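Side-chain contacts in restriction endonuclease UbaLAI (Unidentified, PDB 5O63), which cleaves DNA at specific sites as a monomeric Type IIE restriction endonuclease, with an N-terminal B3 domain that binds cognate DNA: residues A[111-116]-A[121-126]; A[7-12]-A[17-22]. All blocks are in the same frame, centred on the assembly; numbering follows the deposited sequence.

Interaction 1 of 2, residues A[111-116]-A[121-126]; sequences FLFARH and SGYYFD
F113 sets CD1 of its ring over the middle of one face of the Y123 ring, 3.3 Å from Y123 CZ. The rings are inclined at 53°, neither stacked nor edge-to-face. Y123 comes there because its CG lies anti to its own carbonyl carbon (chi1 -72°), which swings the ring back toward the partner strand, while its hydroxyl bonds to the backbone oxygen of F49. A serine in place of Y123 would probably open a gap beside F113 and leave the F49 carbonyl without this hydroxyl donor. Farther along this face, F125 turns an edge to the F111 ring in a T-shaped pair, CD2 of F125 lying 3.5 Å from CE1 of F111.

These side chains decorate the antiparallel hairpin of strands 108-116 and 121-128, part of the B3 domain's sheet, which illustrates how a sheet sorts its side chains between two faces. L112 exchanges two backbone hydrogen bonds with Y124, as A114 does with G122. On the face of L112 and A114, H116 NE2 and Y124 OH share a hydrogen bond of 2.8 Å, NE2 lying near the tyrosine ring plane; H116 ND1 is hydrogen-bonded to the S120 hydroxyl, so both imidazole nitrogens have partners.

Against these tight ring pairs, the exposed R115 and S121 meet loosely, NH1 of R115 4.1 Å from OG of S121, though the R115 guanidinium lays one face over F113 CE2.

Interaction 2 of 2, residues A[7-12]-A[17-22]; sequences YAKELV and KTLKSA
A8 presents its methyl group directly to L19, with CB of A8 3.6 Å from CD1 of L19. This short alanine lets the leucine branch lie close against the helix, a simple case of a small residue admitting a larger one from the segment that follows. One position on, K9 contributes through its chain and its backbone. The aliphatic CG of K9 passes 4.2 Å from CB of L19, at the exposed margin of the contact. Its carbonyl is linked indirectly: a water gives a hydrogen bond to K9 O at 3.1 Å and accepts one from L19 N at 2.8 Å, so the amide of L19 is satisfied through solvent.

After L11, whose side chain heads for other partners, V12 makes the broadest contact. Its CG1 branch lies anti to the backbone N (chi1 168°) and reaches the returning chain 3.5 Å from L19 N, close to CB of K17 as well. The second branch, CG2, stands 4.2 Å from CD1 of L19, so the leucine end is met by both A8 and V12. The V12 carbonyl also receives the amide of K17, N to O 3.3 Å; this long bond is fairly straight at the hydrogen (162°), but the donor sits well above the carbonyl plane.

The chain thus turns after helix 3-14 and runs back along it into strand 19-28. K17 directs its amine to D118 in the turn of the neighbouring hairpin, and T18 bonds to T117 there. Beneath the helix, V12 rests on A114 of strand 108-116 and L11 on Y124 of strand 121-128, while Y7 reaches across to L139 and L142 of helix 136-144.

Interaction 2 closes before interaction 1 opens along the chain, yet their centres lie only 8 Å apart. They share one sheet, in which strand 19-28 runs beside strand 108-116, itself paired with strand 121-128. The seam between them is a classic beta bulge: K20 and S21 both face R115, with R115 O hydrogen-bonded to K20 N at 2.7 Å. The Y7 hydroxyl is hydrogen-bonded to D126 OD2, tying helix 3-14 to the hairpin. Nearest atoms are about 10 Å from the DNA for interaction 1 and about 19 Å for interaction 2, so both belong to the framework of the B3 domain rather than to its DNA-contacting surface.

Interaction 1 of 2, residues A[111-116]-A[121-126]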
loop_
_atom_site.group_PDB
_atom_site.type_symbol
_atom_site.label_atom_id
_atom_site.label_comp_id
_atom_site.label_asym_id
_atom_site.label_seq_id
_atom_site.Cartn_x
_atom_site.Cartn_y
_atom_site.Cartn_z
ATOM N N PHE A 111 -2.264 1.565 -0.409
ATOM C CA PHE A 111 -2.566 0.648 -1.492
ATOM C C PHE A 111 -4.053 0.804 -1.774
ATOM O O PHE A 111 -4.861 0.859 -0.865
ATOM C CB PHE A 111 -2.285 -0.804 -1.121
ATOM C CG PHE A 111 -0.839 -1.124 -0.811
ATOM C CD1 PHE A 111 -0.078 -1.751 -1.780
ATOM C CD2 PHE A 111 -0.302 -0.888 0.477
ATOM C CE1 PHE A 111 1.268 -2.086 -1.501
ATOM C CE2 PHE A 111 1.047 -1.221 0.735
ATOM C CZ PHE A 111 1.780 -1.811 -0.263
ATOM N N LEU A 112 -4.416 0.845 -3.043
ATOM C CA LEU A 112 -5.821 0.953 -3.421
ATOM C C LEU A 112 -6.103 -0.190 -4.381
ATOM O O LEU A 112 -5.306 -0.413 -5.298
ATOM C CB LEU A 112 -6.087 2.286 -4.118
ATOM C CG LEU A 112 -7.523 2.696 -4.404
ATOM C CD1 LEU A 112 -8.133 3.187 -3.116
ATOM C CD2 LEU A 112 -7.582 3.774 -5.556
ATOM N N PHE A 113 -7.196 -0.924 -4.169
ATOM C CA PHE A 113 -7.642 -1.908 -5.142
ATOM C C PHE A 113 -8.881 -1.337 -5.765
ATOM O O PHE A 113 -9.858 -1.094 -5.064
ATOM C CB PHE A 113 -7.917 -3.293 -4.535
ATOM C CG PHE A 113 -8.419 -4.280 -5.569
ATOM C CD1 PHE A 113 -7.547 -4.873 -6.460
ATOM C CD2 PHE A 113 -9.776 -4.542 -5.686
ATOM C CE1 PHE A 113 -8.009 -5.765 -7.436
ATOM C CE2 PHE A 113 -10.248 -5.434 -6.638
ATOM C CZ PHE A 113 -9.358 -6.048 -7.515
ATOM N N ALA A 114 -8.841 -1.047 -7.051
ATOM C CA ALA A 114 -10.017 -0.448 -7.688
ATOM C C ALA A 114 -10.652 -1.349 -8.741
ATOM O O ALA A 114 -9.964 -1.994 -9.524
ATOM C CB ALA A 114 -9.647 0.897 -8.284
ATOM N N ARG A 115 -11.987 -1.394 -8.751
ATOM C CA ARG A 115 -12.742 -1.866 -9.907
ATOM C C ARG A 115 -12.946 -0.682 -10.837
ATOM O O ARG A 115 -13.307 0.421 -10.401
ATOM C CB ARG A 115 -14.085 -2.454 -9.487
ATOM C CG ARG A 115 -14.033 -3.430 -8.337
ATOM C CD ARG A 115 -13.950 -4.854 -8.809
ATOM N NE ARG A 115 -13.811 -5.760 -7.675
ATOM C CZ ARG A 115 -13.389 -7.016 -7.775
ATOM N NH1 ARG A 115 -13.071 -7.514 -8.966
ATOM N NH2 ARG A 115 -13.278 -7.774 -6.689
ATOM N N HIS A 116 -12.730 -0.922 -12.124
ATOM C CA HIS A 116 -12.859 0.132 -13.106
ATOM C C HIS A 116 -14.174 0.046 -13.828
ATOM O O HIS A 116 -14.774 -1.024 -13.943
ATOM C CB HIS A 116 -11.710 0.056 -14.111
ATOM C CG HIS A 116 -10.356 0.122 -13.450
ATOM N ND1 HIS A 116 -9.294 -0.664 -13.851
ATOM C CD2 HIS A 116 -9.908 0.848 -12.392
ATOM C CE1 HIS A 116 -8.247 -0.421 -13.075
ATOM N NE2 HIS A 116 -8.586 0.510 -12.197
ATOM N N SER A 121 -9.794 -4.251 -13.378
ATOM C CA SER A 121 -9.519 -3.893 -11.973
ATOM C C SER A 121 -8.035 -3.932 -11.766
ATOM O O SER A 121 -7.318 -4.532 -12.564
ATOM C CB SER A 121 -10.235 -4.833 -11.001
ATOM O OG SER A 121 -9.800 -6.178 -11.119
ATOM N N GLY A 122 -7.566 -3.307 -10.691
ATOM C CA GLY A 122 -6.126 -3.307 -10.478
ATOM C C GLY A 122 -5.686 -2.636 -9.185
ATOM O O GLY A 122 -6.436 -1.907 -8.554
ATOM N N TYR A 123 -4.439 -2.887 -8.786
ATOM C CA TYR A 123 -3.855 -2.288 -7.581
ATOM C C TYR A 123 -3.098 -1.012 -7.914
ATOM O O TYR A 123 -2.574 -0.859 -9.024
ATOM C CB TYR A 123 -2.892 -3.267 -6.875
ATOM C CG TYR A 123 -3.627 -4.392 -6.193
ATOM C CD1 TYR A 123 -4.057 -4.258 -4.853
ATOM C CD2 TYR A 123 -3.904 -5.574 -6.853
ATOM C CE1 TYR A 123 -4.736 -5.283 -4.220
ATOM C CE2 TYR A 123 -4.639 -6.613 -6.233
ATOM C CZ TYR A 123 -5.045 -6.457 -4.899
ATOM O OH TYR A 123 -5.759 -7.478 -4.260
ATOM N N TYR A 124 -3.021 -0.141 -6.907
ATOM C CA TYR A 124 -2.344 1.166 -6.958
ATOM C C TYR A 124 -1.529 1.326 -5.706
ATOM O O TYR A 124 -1.975 0.892 -4.666
ATOM C CB TYR A 124 -3.339 2.303 -7.002
ATOM C CG TYR A 124 -4.165 2.256 -8.230
ATOM C CD1 TYR A 124 -3.912 3.148 -9.292
ATOM C CD2 TYR A 124 -5.209 1.309 -8.369
ATOM C CE1 TYR A 124 -4.667 3.124 -10.479
ATOM C CE2 TYR A 124 -5.975 1.282 -9.563
ATOM C CZ TYR A 124 -5.676 2.194 -10.612
ATOM O OH TYR A 124 -6.387 2.225 -11.822
ATOM N N PHE A 125 -0.377 1.984 -5.832
ATOM C CA PHE A 125 0.456 2.230 -4.652
ATOM C C PHE A 125 0.916 3.643 -4.601
ATOM O O PHE A 125 1.388 4.193 -5.592
ATOM C CB PHE A 125 1.663 1.283 -4.730
ATOM C CG PHE A 125 2.721 1.557 -3.730
ATOM C CD1 PHE A 125 3.810 2.359 -4.051
ATOM C CD2 PHE A 125 2.632 0.989 -2.469
ATOM C CE1 PHE A 125 4.841 2.610 -3.100
ATOM C CE2 PHE A 125 3.649 1.223 -1.489
ATOM C CZ PHE A 125 4.749 2.038 -1.810
ATOM N N ASP A 126 0.883 4.244 -3.402
ATOM C CA ASP A 126 1.365 5.595 -3.165
ATOM C C ASP A 126 2.111 5.575 -1.825
ATOM O O ASP A 126 1.875 4.707 -1.013
ATOM C CB ASP A 126 0.194 6.561 -3.118
ATOM C CG ASP A 126 0.585 8.038 -3.233
ATOM O OD1 ASP A 126 1.755 8.385 -3.438
ATOM O OD2 ASP A 126 -0.345 8.877 -3.232
#

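Interaction 2 of 2, residues A[7-12]-A[17-22]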
loop_
_atom_site.group_PDB
_atom_site.type_symbol
_atom_site.label_atom_id
_atom_site.label_comp_id
_atom_site.label_asym_id
_atom_site.label_seq_id
_atom_site.Cartn_x
_atom_site.Cartn_y
_atom_site.Cartn_z
ATOM N N TYR A 7 -9.212 11.857 -3.977
ATOM C CA TYR A 7 -7.912 11.218 -4.131
ATOM C C TYR A 7 -7.917 9.894 -4.892
ATOM O O TYR A 7 -7.119 9.671 -5.805
ATOM C CB TYR A 7 -7.347 11.003 -2.693
ATOM C CG TYR A 7 -6.096 10.165 -2.704
ATOM C CD1 TYR A 7 -4.877 10.730 -2.998
ATOM C CD2 TYR A 7 -6.144 8.788 -2.405
ATOM C CE1 TYR A 7 -3.662 9.934 -2.971
ATOM C CE2 TYR A 7 -4.998 8.014 -2.415
ATOM C CZ TYR A 7 -3.775 8.596 -2.693
ATOM O OH TYR A 7 -2.667 7.785 -2.672
ATOM N N ALA A 8 -8.777 8.978 -4.478
ATOM C CA ALA A 8 -8.856 7.681 -5.157
ATOM C C ALA A 8 -9.209 7.820 -6.615
ATOM O O ALA A 8 -8.602 7.140 -7.478
ATOM C CB ALA A 8 -9.890 6.757 -4.438
ATOM N N LYS A 9 -10.180 8.693 -6.937
ATOM C CA LYS A 9 -10.556 8.870 -8.319
ATOM C C LYS A 9 -9.381 9.440 -9.131
ATOM O O LYS A 9 -9.145 9.043 -10.266
ATOM C CB LYS A 9 -11.829 9.776 -8.418
ATOM C CG LYS A 9 -13.064 9.037 -7.925
ATOM C CD LYS A 9 -14.390 9.857 -8.043
ATOM C CE LYS A 9 -14.776 10.078 -9.447
ATOM N NZ LYS A 9 -14.020 11.229 -10.007
ATOM N N GLU A 10 -8.619 10.333 -8.523
ATOM C CA GLU A 10 -7.492 10.959 -9.186
ATOM C C GLU A 10 -6.376 9.914 -9.471
ATOM O O GLU A 10 -5.708 9.914 -10.538
ATOM C CB GLU A 10 -6.965 12.094 -8.291
ATOM C CG GLU A 10 -6.116 13.149 -9.037
ATOM N N LEU A 11 -6.191 9.019 -8.516
ATOM C CA LEU A 11 -5.148 7.991 -8.672
ATOM C C LEU A 11 -5.534 7.047 -9.832
ATOM O O LEU A 11 -4.677 6.666 -10.695
ATOM C CB LEU A 11 -4.976 7.249 -7.335
ATOM C CG LEU A 11 -3.905 6.198 -7.179
ATOM C CD1 LEU A 11 -2.619 6.700 -7.801
ATOM C CD2 LEU A 11 -3.712 6.040 -5.694
ATOM N N VAL A 12 -6.821 6.679 -9.906
ATOM C CA VAL A 12 -7.246 5.773 -10.989
ATOM C C VAL A 12 -7.155 6.487 -12.329
ATOM O O VAL A 12 -6.641 5.945 -13.330
ATOM C CB VAL A 12 -8.635 5.199 -10.688
ATOM C CG1 VAL A 12 -9.215 4.524 -11.861
ATOM C CG2 VAL A 12 -8.510 4.235 -9.478
ATOM N N LYS A 17 -7.773 5.062 -16.247
ATOM C CA LYS A 17 -9.031 4.353 -15.994
ATOM C C LYS A 17 -9.981 5.298 -15.292
ATOM O O LYS A 17 -9.589 6.408 -14.970
ATOM C CB LYS A 17 -8.778 3.104 -15.114
ATOM C CG LYS A 17 -7.822 2.047 -15.702
ATOM C CD LYS A 17 -8.455 1.380 -16.942
ATOM C CE LYS A 17 -7.702 0.110 -17.342
ATOM N NZ LYS A 17 -8.225 -0.415 -18.653
ATOM N N THR A 18 -11.223 4.871 -15.054
ATOM C CA THR A 18 -12.106 5.615 -14.148
ATOM C C THR A 18 -12.619 4.644 -13.099
ATOM O O THR A 18 -13.008 3.509 -13.437
ATOM C CB THR A 18 -13.310 6.313 -14.905
ATOM O OG1 THR A 18 -14.207 5.319 -15.384
ATOM C CG2 THR A 18 -12.805 7.184 -16.070
ATOM N N LEU A 19 -12.625 5.113 -11.848
ATOM C CA LEU A 19 -13.033 4.343 -10.676
ATOM C C LEU A 19 -14.532 3.985 -10.643
ATOM O O LEU A 19 -15.405 4.855 -10.723
ATOM C CB LEU A 19 -12.622 5.119 -9.406
ATOM C CG LEU A 19 -12.774 4.453 -8.031
ATOM C CD1 LEU A 19 -11.797 5.072 -7.043
ATOM C CD2 LEU A 19 -14.204 4.598 -7.484
ATOM N N LYS A 20 -14.834 2.691 -10.511
ATOM C CA LYS A 20 -16.216 2.262 -10.239
ATOM C C LYS A 20 -16.389 2.096 -8.719
ATOM O O LYS A 20 -17.345 2.605 -8.127
ATOM C CB LYS A 20 -16.546 0.957 -10.973
ATOM C CG LYS A 20 -18.026 0.649 -11.069
ATOM N N SER A 21 -15.443 1.406 -8.086
ATOM C CA SER A 21 -15.463 1.215 -6.640
ATOM C C SER A 21 -14.049 0.871 -6.230
ATOM O O SER A 21 -13.226 0.561 -7.098
ATOM C CB SER A 21 -16.425 0.100 -6.225
ATOM O OG SER A 21 -16.006 -1.144 -6.772
ATOM N N ALA A 22 -13.762 0.947 -4.935
ATOM C CA ALA A 22 -12.386 0.721 -4.487
ATOM C C ALA A 22 -12.346 0.336 -3.004
ATOM O O ALA A 22 -13.272 0.646 -2.257
ATOM C CB ALA A 22 -11.519 1.958 -4.710
HETATM O O HOH W 1 -11.536 7.666 -11.576
#